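UDP-N-acetylglucosamine 2-epimerase (Listeria monocytogenes, PDB 3OT5) probably interconverts UDP-N-acetylglucosamine and UDP-N-acetylmannosamine by epimerising the sugar at C2. Local coordinates at residues D203-K206 and T207-Q210. Sequence-based numbering, arbitrary orientation.
Sequences DALK and TTVQ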
loop_
_atom_site.group_PDB
_atom_site.type_symbol
_atom_site.label_atom_id
_atom_site.label_comp_id
_atom_site.label_asym_id
_atom_site.label_seq_id
_atom_site.Cartn_x
_atom_site.Cartn_y
_atom_site.Cartn_z
ATOM N N ASP A 203 2.493 7.383 4.484
ATOM C CA ASP A 203 3.548 8.414 4.489
ATOM C C ASP A 203 3.819 8.839 3.042
ATOM O O ASP A 203 4.075 10.011 2.755
ATOM C CB ASP A 203 4.897 7.937 5.081
ATOM C CG ASP A 203 4.805 7.441 6.520
ATOM O OD1 ASP A 203 5.827 7.565 7.236
ATOM O OD2 ASP A 203 3.747 6.934 6.954
ATOM N N ALA A 204 3.788 7.874 2.136
ATOM C CA ALA A 204 4.044 8.140 0.715
ATOM C C ALA A 204 3.133 9.227 0.126
ATOM O O ALA A 204 3.551 9.987 -0.727
ATOM C CB ALA A 204 3.902 6.868 -0.086
ATOM N N LEU A 205 1.896 9.288 0.587
ATOM C CA LEU A 205 0.929 10.274 0.094
ATOM C C LEU A 205 1.426 11.716 0.275
ATOM O O LEU A 205 1.080 12.606 -0.513
ATOM C CB LEU A 205 -0.421 10.092 0.800
ATOM C CG LEU A 205 -1.114 8.721 0.630
ATOM C CD1 LEU A 205 -2.355 8.583 1.547
ATOM C CD2 LEU A 205 -1.493 8.463 -0.821
ATOM N N LYS A 206 2.250 11.959 1.292
ATOM C CA LYS A 206 2.748 13.311 1.512
ATOM C C LYS A 206 3.605 13.741 0.323
ATOM O O LYS A 206 3.696 14.919 0.018
ATOM C CB LYS A 206 3.536 13.407 2.827
ATOM C CG LYS A 206 2.709 13.095 4.087
ATOM C CD LYS A 206 3.529 13.217 5.376
ATOM C CE LYS A 206 4.685 12.211 5.421
ATOM N NZ LYS A 206 5.431 12.266 6.704
ATOM N N THR A 207 4.194 12.779 -0.380
ATOM C CA THR A 207 5.041 13.095 -1.525
ATOM C C THR A 207 4.381 12.863 -2.884
ATOM O O THR A 207 4.605 13.616 -3.815
ATOM C CB THR A 207 6.347 12.259 -1.496
ATOM O OG1 THR A 207 7.030 12.466 -0.259
ATOM C CG2 THR A 207 7.264 12.645 -2.661
ATOM N N THR A 208 3.589 11.811 -3.009
ATOM C CA THR A 208 2.945 11.488 -4.300
ATOM C C THR A 208 1.810 12.446 -4.660
ATOM O O THR A 208 1.569 12.716 -5.843
ATOM C CB THR A 208 2.405 10.061 -4.285
ATOM O OG1 THR A 208 1.454 9.942 -3.236
ATOM C CG2 THR A 208 3.532 9.056 -4.056
ATOM N N VAL A 209 1.108 12.940 -3.641
ATOM C CA VAL A 209 0.024 13.897 -3.836
ATOM C C VAL A 209 0.651 15.256 -4.059
ATOM O O VAL A 209 1.336 15.787 -3.177
ATOM C CB VAL A 209 -0.905 13.988 -2.620
ATOM C CG1 VAL A 209 -1.948 15.076 -2.846
ATOM C CG2 VAL A 209 -1.563 12.640 -2.358
ATOM N N GLN A 210 0.413 15.816 -5.239
ATOM C CA GLN A 210 0.984 17.091 -5.617
ATOM C C GLN A 210 0.192 18.280 -5.106
ATOM O O GLN A 210 -1.026 18.221 -4.974
ATOM C CB GLN A 210 1.057 17.188 -7.136
ATOM C CG GLN A 210 1.879 16.105 -7.814
ATOM C CD GLN A 210 1.974 16.324 -9.318
ATOM O OE1 GLN A 210 1.277 17.171 -9.877
ATOM N NE2 GLN A 210 2.848 15.573 -9.972
HETATM O O HOH W 1 6.513 10.647 1.587
#
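Thr208 bends back over the preceding turn of its helix and sets its hydroxyl beside Ala204, with OG1 3.3 Å from Ala204 O, at best a weak bond. Its chi1 of 60° tucks OG1 between its own backbone N and carbonyl carbon, where it also lies 3.4 Å from Leu205 CA; the firmer partner of this hydroxyl is His296 on helix 292-301. Ala204 O is chiefly held by two amides: Thr208 N, 2.9 Å away and almost in line with the carbonyl, and Thr207 N, which sits above the carbonyl plane, its N-H...O angle bent to 146°. One oxygen thus serves an i to i+4 and an i to i+3 bond at once, consistent with the last turn tightening toward 3-10 geometry.

Asp203 O takes no bond from Thr207 N; it keeps an i to i+3 bond from Lys206 N and a further donation from water 1, which also sits 2.6 Å from Thr207 OG1. With chi1 at -56° that hydroxyl stands beside its own backbone N and faces back along the helix to meet the water. On another flank, Val209 N closes onto Leu205 O at 3.1 Å, while Val209 CG2 meets Leu205 CB in a loose apolar contact.

Val209 then leaves helical geometry, and Asn297 takes over, accepting from Gln210 N and donating to Thr208 O. Ala204 and Thr207 pack against helix 37-51, Leu205 and Val209 against helix 292-301. The arrangement is a water-bridged helix C-terminus that ends helix 200-208 where the two Rossmann-like domains of this GT-B-type epimerase fold adjoin.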